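Type II restriction enzyme BsoBI (Geobacillus stearothermophilus, PDB 1DC1) cuts double-stranded DNA as a homodimeric restriction endonuclease, recognising the degenerate sequence 5'-CYCGRG-3' and cleaving after its first cytosine. Local coordinates at residues 9-20 / 304-315; 69-78 / 91-99. All coordinates share one frame; numbering follows the deposited sequence.

Interaction 1 (9-20 / 304-315); sequences NHLKSVDDLKTT and SANLTKTEQVGS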
loop_
_atom_site.group_PDB
_atom_site.type_symbol
_atom_site.label_atom_id
_atom_site.label_comp_id
_atom_site.label_asym_id
_atom_site.label_seq_id
_atom_site.Cartn_x
_atom_site.Cartn_y
_atom_site.Cartn_z
ATOM N N ASN D 9 -10.354 -16.583 25.724
ATOM C CA ASN D 9 -9.702 -17.867 25.816
ATOM C C ASN D 9 -8.206 -17.771 25.473
ATOM O O ASN D 9 -7.390 -18.517 26.007
ATOM C CB ASN D 9 -10.350 -18.895 24.894
ATOM C CG ASN D 9 -9.713 -20.253 25.050
ATOM O OD1 ASN D 9 -9.834 -20.889 26.109
ATOM N ND2 ASN D 9 -8.997 -20.701 24.021
ATOM N N HIS D 10 -7.827 -16.869 24.576
ATOM C CA HIS D 10 -6.404 -16.753 24.237
ATOM C C HIS D 10 -5.823 -15.356 24.443
ATOM O O HIS D 10 -4.623 -15.175 24.251
ATOM C CB HIS D 10 -6.137 -17.203 22.800
ATOM C CG HIS D 10 -6.928 -16.440 21.778
ATOM N ND1 HIS D 10 -8.199 -16.813 21.385
ATOM C CD2 HIS D 10 -6.621 -15.330 21.059
ATOM C CE1 HIS D 10 -8.636 -15.970 20.465
ATOM N NE2 HIS D 10 -7.697 -15.063 20.249
ATOM N N LEU D 11 -6.656 -14.375 24.818
ATOM C CA LEU D 11 -6.206 -12.992 25.085
ATOM C C LEU D 11 -6.511 -12.583 26.492
ATOM O O LEU D 11 -7.670 -12.513 26.866
ATOM C CB LEU D 11 -6.923 -11.960 24.215
ATOM C CG LEU D 11 -6.652 -12.186 22.751
ATOM C CD1 LEU D 11 -7.541 -11.265 21.934
ATOM C CD2 LEU D 11 -5.170 -11.968 22.484
ATOM N N LYS D 12 -5.487 -12.261 27.262
ATOM C CA LYS D 12 -5.721 -11.820 28.624
ATOM C C LYS D 12 -5.418 -10.330 28.779
ATOM O O LYS D 12 -5.910 -9.674 29.697
ATOM C CB LYS D 12 -4.876 -12.649 29.589
ATOM C CG LYS D 12 -4.700 -14.098 29.151
ATOM C CD LYS D 12 -6.031 -14.844 28.943
ATOM C CE LYS D 12 -5.820 -16.122 28.094
ATOM N NZ LYS D 12 -6.780 -17.216 28.427
ATOM N N SER D 13 -4.617 -9.782 27.879
ATOM C CA SER D 13 -4.276 -8.362 27.961
ATOM C C SER D 13 -4.080 -7.818 26.545
ATOM O O SER D 13 -3.889 -8.586 25.595
ATOM C CB SER D 13 -2.995 -8.153 28.792
ATOM O OG SER D 13 -1.845 -8.769 28.198
ATOM N N VAL D 14 -4.144 -6.488 26.425
ATOM C CA VAL D 14 -3.992 -5.803 25.140
ATOM C C VAL D 14 -2.739 -6.229 24.450
ATOM O O VAL D 14 -2.741 -6.465 23.244
ATOM C CB VAL D 14 -3.860 -4.278 25.274
ATOM C CG1 VAL D 14 -3.310 -3.649 23.986
ATOM C CG2 VAL D 14 -5.211 -3.687 25.575
ATOM N N ASP D 15 -1.650 -6.334 25.192
ATOM C CA ASP D 15 -0.436 -6.663 24.479
ATOM C C ASP D 15 -0.249 -8.160 24.148
ATOM O O ASP D 15 0.724 -8.547 23.506
ATOM C CB ASP D 15 0.808 -5.954 25.123
ATOM C CG ASP D 15 1.158 -4.554 24.439
ATOM O OD1 ASP D 15 0.287 -3.912 23.782
ATOM O OD2 ASP D 15 2.327 -4.107 24.558
ATOM N N ASP D 16 -1.230 -8.987 24.506
ATOM C CA ASP D 16 -1.193 -10.368 24.096
ATOM C C ASP D 16 -1.363 -10.330 22.552
ATOM O O ASP D 16 -0.904 -11.200 21.829
ATOM C CB ASP D 16 -2.341 -11.135 24.747
ATOM C CG ASP D 16 -2.000 -11.621 26.163
ATOM O OD1 ASP D 16 -0.862 -11.413 26.616
ATOM O OD2 ASP D 16 -2.860 -12.220 26.834
ATOM N N LEU D 17 -1.998 -9.287 22.045
ATOM C CA LEU D 17 -2.215 -9.138 20.607
ATOM C C LEU D 17 -0.984 -8.661 19.804
ATOM O O LEU D 17 -0.893 -8.862 18.607
ATOM C CB LEU D 17 -3.309 -8.129 20.408
ATOM C CG LEU D 17 -4.748 -8.536 20.099
ATOM C CD1 LEU D 17 -4.925 -10.019 19.601
ATOM C CD2 LEU D 17 -5.503 -8.166 21.352
ATOM N N LYS D 18 -0.053 -7.996 20.472
ATOM C CA LYS D 18 1.133 -7.439 19.834
ATOM C C LYS D 18 2.115 -8.470 19.217
ATOM O O LYS D 18 2.469 -9.470 19.849
ATOM C CB LYS D 18 1.859 -6.608 20.903
ATOM C CG LYS D 18 1.960 -5.155 20.691
ATOM C CD LYS D 18 3.336 -4.851 20.124
ATOM C CE LYS D 18 3.904 -3.608 20.739
ATOM N NZ LYS D 18 4.788 -2.967 19.737
ATOM N N THR D 19 2.586 -8.210 17.993
ATOM C CA THR D 19 3.559 -9.101 17.342
ATOM C C THR D 19 4.900 -8.849 18.031
ATOM O O THR D 19 5.234 -7.680 18.384
ATOM C CB THR D 19 3.718 -8.769 15.833
ATOM O OG1 THR D 19 2.455 -8.915 15.185
ATOM C CG2 THR D 19 4.699 -9.676 15.190
ATOM N N THR D 20 5.668 -9.918 18.225
ATOM C CA THR D 20 6.948 -9.764 18.894
ATOM C C THR D 20 8.052 -9.421 17.899
ATOM O O THR D 20 7.896 -9.611 16.677
ATOM C CB THR D 20 7.366 -11.048 19.608
ATOM O OG1 THR D 20 7.596 -12.053 18.627
ATOM C CG2 THR D 20 6.290 -11.537 20.580
ATOM N N SER D 304 -10.529 -11.926 17.755
ATOM C CA SER D 304 -9.335 -11.479 17.046
ATOM C C SER D 304 -8.179 -12.379 17.408
ATOM O O SER D 304 -8.175 -13.003 18.467
ATOM C CB SER D 304 -8.991 -10.052 17.439
ATOM O OG SER D 304 -7.842 -9.569 16.765
ATOM N N ALA D 305 -7.202 -12.480 16.515
ATOM C CA ALA D 305 -6.037 -13.281 16.810
ATOM C C ALA D 305 -4.815 -12.719 16.069
ATOM O O ALA D 305 -4.952 -12.129 15.001
ATOM C CB ALA D 305 -6.263 -14.732 16.415
ATOM N N ASN D 306 -3.639 -12.846 16.684
ATOM C CA ASN D 306 -2.426 -12.453 16.021
ATOM C C ASN D 306 -2.012 -13.746 15.279
ATOM O O ASN D 306 -1.753 -14.798 15.909
ATOM C CB ASN D 306 -1.337 -12.076 17.002
ATOM C CG ASN D 306 -0.097 -11.656 16.303
ATOM O OD1 ASN D 306 0.472 -12.399 15.488
ATOM N ND2 ASN D 306 0.333 -10.444 16.579
ATOM N N LEU D 307 -1.973 -13.660 13.942
ATOM C CA LEU D 307 -1.660 -14.785 13.067
ATOM C C LEU D 307 -0.274 -15.418 13.304
ATOM O O LEU D 307 -0.067 -16.570 12.943
ATOM C CB LEU D 307 -1.857 -14.372 11.581
ATOM C CG LEU D 307 -1.753 -15.444 10.457
ATOM C CD1 LEU D 307 -2.953 -16.401 10.470
ATOM C CD2 LEU D 307 -1.667 -14.759 9.083
ATOM N N THR D 308 0.666 -14.707 13.915
ATOM C CA THR D 308 1.986 -15.312 14.157
ATOM C C THR D 308 2.024 -16.105 15.476
ATOM O O THR D 308 3.042 -16.722 15.803
ATOM C CB THR D 308 3.114 -14.250 14.197
ATOM O OG1 THR D 308 2.998 -13.482 15.387
ATOM C CG2 THR D 308 3.027 -13.321 12.970
ATOM N N LYS D 309 0.912 -16.088 16.227
ATOM C CA LYS D 309 0.816 -16.785 17.498
ATOM C C LYS D 309 -0.152 -17.952 17.421
ATOM O O LYS D 309 -1.387 -17.820 17.473
ATOM C CB LYS D 309 0.419 -15.815 18.567
ATOM C CG LYS D 309 1.339 -14.614 18.627
ATOM C CD LYS D 309 0.985 -13.700 19.782
ATOM C CE LYS D 309 1.758 -12.404 19.721
ATOM N NZ LYS D 309 1.959 -11.837 21.084
ATOM N N THR D 310 0.468 -19.109 17.274
ATOM C CA THR D 310 -0.220 -20.393 17.182
ATOM C C THR D 310 -1.352 -20.651 18.143
ATOM O O THR D 310 -2.404 -21.156 17.745
ATOM C CB THR D 310 0.768 -21.522 17.412
ATOM O OG1 THR D 310 1.991 -21.177 16.769
ATOM C CG2 THR D 310 0.228 -22.826 16.884
ATOM N N GLU D 311 -1.141 -20.341 19.416
ATOM C CA GLU D 311 -2.190 -20.612 20.366
ATOM C C GLU D 311 -3.407 -19.760 20.117
ATOM O O GLU D 311 -4.525 -20.226 20.366
ATOM C CB GLU D 311 -1.703 -20.395 21.780
ATOM C CG GLU D 311 -0.845 -21.497 22.303
ATOM C CD GLU D 311 -0.314 -21.189 23.692
ATOM O OE1 GLU D 311 0.437 -20.186 23.850
ATOM O OE2 GLU D 311 -0.657 -21.955 24.620
ATOM N N GLN D 312 -3.209 -18.532 19.618
ATOM C CA GLN D 312 -4.344 -17.644 19.360
ATOM C C GLN D 312 -5.077 -18.108 18.161
ATOM O O GLN D 312 -6.297 -18.167 18.149
ATOM C CB GLN D 312 -3.897 -16.186 19.141
ATOM C CG GLN D 312 -3.223 -15.638 20.377
ATOM C CD GLN D 312 -2.934 -14.144 20.348
ATOM O OE1 GLN D 312 -3.335 -13.421 19.435
ATOM N NE2 GLN D 312 -2.205 -13.679 21.374
ATOM N N VAL D 313 -4.316 -18.454 17.137
ATOM C CA VAL D 313 -4.933 -18.916 15.897
ATOM C C VAL D 313 -5.734 -20.187 16.168
ATOM O O VAL D 313 -6.882 -20.301 15.736
ATOM C CB VAL D 313 -3.849 -19.160 14.780
ATOM C CG1 VAL D 313 -4.466 -19.788 13.508
ATOM C CG2 VAL D 313 -3.175 -17.823 14.454
ATOM N N GLY D 314 -5.138 -21.120 16.909
ATOM C CA GLY D 314 -5.820 -22.372 17.219
ATOM C C GLY D 314 -7.114 -22.188 17.985
ATOM O O GLY D 314 -8.134 -22.787 17.658
ATOM N N SER D 315 -7.060 -21.347 19.015
ATOM C CA SER D 315 -8.214 -21.051 19.840
ATOM C C SER D 315 -9.291 -20.413 18.958
ATOM O O SER D 315 -10.448 -20.783 19.039
ATOM C CB SER D 315 -7.754 -20.094 20.975
ATOM O OG SER D 315 -8.840 -19.483 21.644
#
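The Gln312 side chain, in the first turns of helix 310-321, meets His10, Leu11 and Asp16 in turn, from CB to its tip. Its CB lies 3.4 Å from CD2 of the His10 imidazole, and CG touches the same carbon; CD then runs past the CD2 methyl of Leu11. CG stands beside the backbone N (chi1 -62°) and the chain is extended from there, which carries the amide to Asp16. At the tip OE1 takes the backbone N-H of Asn306, while NE2 donates to Asp16 O (2.8 Å) from above the carbonyl plane. Lys309 brings NZ to Asp16 O from the opposite face and also bonds Lys18 O at 2.7 Å. One carbonyl is thus clamped from both sides.

The His10 ring stands with Gln312 O over one face. NE2 donates almost straight to Ser304 O (2.8 Å, 170°), ND1 pairs with Ser315 OG, and that hydroxyl also accepts from Asn9 ND2 at 2.7 Å; bonds at both nitrogens probably fix the ring's rotation. Further along, Asn306 ND2 gives one hydrogen to Leu17 O (2.8 Å) and the other to Thr19 OG1, which is also bonded to Ala282 O. Asn306 OD1 closes an Asx turn on Thr308 N.

Side-chain amides, a lysine ammonium and an imidazole thus tie an irregular N-terminal segment to the last helix and to strand 303-306, outermost within this chain in the central mixed sheet of this PDDEXK-clan nuclease.

Interaction 2 (69-78 / 91-99); sequences QDALLYASGI and KKESINNLI. With nucleotides of chain B.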
loop_
_atom_site.group_PDB
_atom_site.type_symbol
_atom_site.label_atom_id
_atom_site.label_comp_id
_atom_site.label_asym_id
_atom_site.label_seq_id
_atom_site.Cartn_x
_atom_site.Cartn_y
_atom_site.Cartn_z
ATOM N N GLN D 69 8.647 -5.782 -28.188
ATOM C CA GLN D 69 7.961 -4.497 -27.969
ATOM C C GLN D 69 7.317 -4.309 -26.596
ATOM O O GLN D 69 7.337 -3.195 -26.058
ATOM C CB GLN D 69 6.933 -4.200 -29.077
ATOM C CG GLN D 69 7.538 -4.122 -30.511
ATOM C CD GLN D 69 8.768 -3.225 -30.615
ATOM O OE1 GLN D 69 8.680 -1.981 -30.468
ATOM N NE2 GLN D 69 9.939 -3.848 -30.845
ATOM N N ASP D 70 6.764 -5.356 -26.000
ATOM C CA ASP D 70 6.169 -5.198 -24.675
ATOM C C ASP D 70 7.243 -4.912 -23.644
ATOM O O ASP D 70 7.061 -4.062 -22.769
ATOM C CB ASP D 70 5.356 -6.443 -24.348
ATOM C CG ASP D 70 4.164 -6.615 -25.301
ATOM O OD1 ASP D 70 3.402 -5.649 -25.524
ATOM O OD2 ASP D 70 3.988 -7.707 -25.847
ATOM N N ALA D 71 8.372 -5.607 -23.774
ATOM C CA ALA D 71 9.539 -5.422 -22.897
ATOM C C ALA D 71 10.048 -3.966 -23.061
ATOM O O ALA D 71 10.391 -3.297 -22.086
ATOM C CB ALA D 71 10.641 -6.417 -23.269
ATOM N N LEU D 72 10.104 -3.474 -24.308
ATOM C CA LEU D 72 10.530 -2.099 -24.573
ATOM C C LEU D 72 9.567 -1.112 -23.881
ATOM O O LEU D 72 10.023 -0.124 -23.268
ATOM C CB LEU D 72 10.552 -1.751 -26.081
ATOM C CG LEU D 72 11.523 -2.398 -27.053
ATOM C CD1 LEU D 72 11.377 -1.655 -28.418
ATOM C CD2 LEU D 72 12.944 -2.292 -26.535
ATOM N N LEU D 73 8.261 -1.366 -23.973
ATOM C CA LEU D 73 7.301 -0.478 -23.323
ATOM C C LEU D 73 7.548 -0.532 -21.817
ATOM O O LEU D 73 7.584 0.528 -21.166
ATOM C CB LEU D 73 5.854 -0.865 -23.607
ATOM C CG LEU D 73 4.720 -0.041 -22.933
ATOM C CD1 LEU D 73 4.781 1.460 -23.360
ATOM C CD2 LEU D 73 3.367 -0.665 -23.307
ATOM N N TYR D 74 7.759 -1.724 -21.259
ATOM C CA TYR D 74 8.001 -1.805 -19.838
ATOM C C TYR D 74 9.272 -1.067 -19.422
ATOM O O TYR D 74 9.258 -0.304 -18.446
ATOM C CB TYR D 74 8.055 -3.269 -19.374
ATOM C CG TYR D 74 7.530 -3.421 -17.943
ATOM C CD1 TYR D 74 8.324 -3.035 -16.839
ATOM C CD2 TYR D 74 6.217 -3.860 -17.690
ATOM C CE1 TYR D 74 7.815 -3.074 -15.505
ATOM C CE2 TYR D 74 5.712 -3.905 -16.384
ATOM C CZ TYR D 74 6.534 -3.499 -15.306
ATOM O OH TYR D 74 6.053 -3.470 -14.040
ATOM N N ALA D 75 10.360 -1.292 -20.159
ATOM C CA ALA D 75 11.651 -0.643 -19.894
ATOM C C ALA D 75 11.579 0.880 -20.028
ATOM O O ALA D 75 12.410 1.580 -19.444
ATOM C CB ALA D 75 12.751 -1.204 -20.829
ATOM N N SER D 76 10.589 1.376 -20.784
ATOM C CA SER D 76 10.382 2.802 -21.003
ATOM C C SER D 76 9.701 3.465 -19.813
ATOM O O SER D 76 9.441 4.658 -19.833
ATOM C CB SER D 76 9.607 3.053 -22.312
ATOM O OG SER D 76 8.206 3.111 -22.113
ATOM N N GLY D 77 9.434 2.703 -18.755
ATOM C CA GLY D 77 8.848 3.278 -17.558
ATOM C C GLY D 77 7.364 3.096 -17.381
ATOM O O GLY D 77 6.784 3.763 -16.514
ATOM N N ILE D 78 6.766 2.204 -18.178
ATOM C CA ILE D 78 5.339 1.933 -18.129
ATOM C C ILE D 78 4.960 0.582 -17.465
ATOM O O ILE D 78 5.164 -0.489 -18.045
ATOM C CB ILE D 78 4.726 2.023 -19.572
ATOM C CG1 ILE D 78 5.147 3.336 -20.264
ATOM C CG2 ILE D 78 3.187 1.861 -19.489
ATOM C CD1 ILE D 78 4.742 4.596 -19.529
ATOM N N LYS D 91 1.889 4.799 -25.997
ATOM C CA LYS D 91 2.826 3.699 -25.854
ATOM C C LYS D 91 4.038 3.833 -26.798
ATOM O O LYS D 91 5.192 3.712 -26.371
ATOM C CB LYS D 91 2.083 2.385 -26.105
ATOM C CG LYS D 91 0.906 2.152 -25.184
ATOM C CD LYS D 91 0.361 0.755 -25.394
ATOM C CE LYS D 91 -0.846 0.545 -24.575
ATOM N NZ LYS D 91 -1.629 -0.566 -25.126
ATOM N N LYS D 92 3.767 4.091 -28.074
ATOM C CA LYS D 92 4.830 4.264 -29.060
ATOM C C LYS D 92 5.690 5.453 -28.669
ATOM O O LYS D 92 6.916 5.407 -28.758
ATOM C CB LYS D 92 4.217 4.404 -30.440
ATOM C CG LYS D 92 3.562 3.078 -30.824
ATOM C CD LYS D 92 3.620 2.810 -32.294
ATOM C CE LYS D 92 2.853 1.546 -32.598
ATOM N NZ LYS D 92 2.922 1.320 -34.053
ATOM N N GLU D 93 5.050 6.491 -28.157
ATOM C CA GLU D 93 5.785 7.650 -27.748
ATOM C C GLU D 93 6.714 7.314 -26.581
ATOM O O GLU D 93 7.853 7.741 -26.557
ATOM C CB GLU D 93 4.799 8.713 -27.367
ATOM C CG GLU D 93 5.144 10.053 -27.877
ATOM C CD GLU D 93 4.286 11.102 -27.202
ATOM O OE1 GLU D 93 3.048 11.131 -27.496
ATOM O OE2 GLU D 93 4.858 11.872 -26.378
ATOM N N SER D 94 6.220 6.551 -25.625
ATOM C CA SER D 94 7.027 6.164 -24.478
ATOM C C SER D 94 8.249 5.379 -24.960
ATOM O O SER D 94 9.347 5.565 -24.458
ATOM C CB SER D 94 6.215 5.254 -23.507
ATOM O OG SER D 94 6.853 5.137 -22.231
ATOM N N ILE D 95 8.050 4.484 -25.923
ATOM C CA ILE D 95 9.170 3.687 -26.401
ATOM C C ILE D 95 10.173 4.594 -27.103
ATOM O O ILE D 95 11.369 4.436 -26.917
ATOM C CB ILE D 95 8.709 2.518 -27.334
ATOM C CG1 ILE D 95 7.935 1.455 -26.534
ATOM C CG2 ILE D 95 9.940 1.849 -27.993
ATOM C CD1 ILE D 95 7.186 0.465 -27.408
ATOM N N ASN D 96 9.699 5.555 -27.890
ATOM C CA ASN D 96 10.625 6.478 -28.546
ATOM C C ASN D 96 11.413 7.287 -27.513
ATOM O O ASN D 96 12.602 7.567 -27.702
ATOM C CB ASN D 96 9.872 7.402 -29.514
ATOM C CG ASN D 96 9.267 6.628 -30.693
ATOM O OD1 ASN D 96 9.802 5.584 -31.122
ATOM N ND2 ASN D 96 8.139 7.122 -31.212
ATOM N N ASN D 97 10.769 7.629 -26.403
ATOM C CA ASN D 97 11.458 8.399 -25.372
ATOM C C ASN D 97 12.599 7.576 -24.811
ATOM O O ASN D 97 13.683 8.090 -24.556
ATOM C CB ASN D 97 10.479 8.781 -24.275
ATOM C CG ASN D 97 9.465 9.830 -24.744
ATOM O OD1 ASN D 97 9.710 10.559 -25.731
ATOM N ND2 ASN D 97 8.319 9.909 -24.046
ATOM N N LEU D 98 12.352 6.282 -24.641
ATOM C CA LEU D 98 13.369 5.395 -24.105
ATOM C C LEU D 98 14.544 5.358 -25.084
ATOM O O LEU D 98 15.718 5.485 -24.691
ATOM C CB LEU D 98 12.768 3.981 -23.909
ATOM C CG LEU D 98 13.824 2.899 -23.669
ATOM C CD1 LEU D 98 14.583 3.150 -22.364
ATOM C CD2 LEU D 98 13.141 1.506 -23.704
ATOM N N ILE D 99 14.231 5.180 -26.364
ATOM C CA ILE D 99 15.274 5.155 -27.385
ATOM C C ILE D 99 16.053 6.488 -27.449
ATOM O O ILE D 99 17.274 6.477 -27.384
ATOM C CB ILE D 99 14.686 4.786 -28.793
ATOM C CG1 ILE D 99 14.294 3.310 -28.824
ATOM C CG2 ILE D 99 15.717 5.062 -29.908
ATOM C CD1 ILE D 99 13.472 2.939 -30.022
ATOM P P DG B 10 2.887 -4.023 -12.640
ATOM O OP1 DG B 10 3.643 -4.187 -13.911
ATOM O OP2 DG B 10 1.539 -3.415 -12.667
ATOM O "O5'" DG B 10 2.921 -5.416 -11.876
ATOM C "C5'" DG B 10 1.862 -6.347 -11.951
ATOM C "C4'" DG B 10 1.798 -7.137 -10.661
ATOM O "O4'" DG B 10 1.637 -6.230 -9.554
ATOM C "C3'" DG B 10 0.571 -8.037 -10.625
ATOM O "O3'" DG B 10 0.943 -9.332 -11.017
ATOM C "C2'" DG B 10 0.136 -8.038 -9.178
ATOM C "C1'" DG B 10 0.569 -6.661 -8.704
ATOM N N9 DG B 10 -0.481 -5.653 -8.759
ATOM C C8 DG B 10 -0.469 -4.500 -9.515
ATOM N N7 DG B 10 -1.496 -3.731 -9.285
ATOM C C5 DG B 10 -2.245 -4.432 -8.339
ATOM C C6 DG B 10 -3.485 -4.082 -7.676
ATOM O O6 DG B 10 -4.198 -3.087 -7.850
ATOM N N1 DG B 10 -3.873 -5.064 -6.750
ATOM C C2 DG B 10 -3.207 -6.264 -6.545
ATOM N N2 DG B 10 -3.775 -7.124 -5.643
ATOM N N3 DG B 10 -2.072 -6.607 -7.179
ATOM C C4 DG B 10 -1.645 -5.638 -8.033
HETATM O O HOH W 1 9.588 6.766 -21.867
#
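A single water is held by three atoms where Ser76 faces Ser94: it donates to Ser76 O and Ser94 O, each at 2.9 Å, and accepts a longer bond from Ser94 OG. Ser76 O also takes Asn36 ND2 of the second subunit.

Alongside this polar corner the packing is apolar. With CG1 beside its backbone N (chi1 -69°), Ile95 lays CG1 on Leu73 CA at 3.8 Å and carries CD1 to Gln69 O, while CG2 meets Leu72 CD1, also at 3.8 Å. An alanine in place of Ile95 would keep none of these three carbons, which is likely to open a gap between the helices and deprive Leu72 and Leu73 of their shared partner. One turn on, Leu98 puts CD2 against Ala75 CB (4.0 Å); Leu73 CD2 rests on the aliphatic chain of Lys91.

Tyr74 points away from the helix 91-99 segment, and its OH donates to OP1 of DG10 of chain B (2.5 Å). The axis of helix 69-75, ended by a Schellman motif at Gly77, crosses that of segment 91-99, part of helix 88-103, at 71°; Leu72 and Ala75 also rest on Leu114 of the long helix 110-152, and Ile78 on Ala32 of the second subunit.

Interaction 1 joins distant parts of the sequence, an N-terminal segment and the last strand and helix, beside the central mixed sheet; interaction 2 joins two helices close in sequence. The centres of the two interactions are about 49 Å apart, on opposite sides of the chain's centre. They share no secondary-structure element, though helix 110-152 packs against both. The first is partly buried, and side chains donate to several carbonyls of a segment without regular structure. The second is largely buried and mostly aliphatic, with a water at its polar edge. Interaction 2 also reaches the second subunit and the DNA backbone, whereas no other protein chain touches the segments of interaction 1.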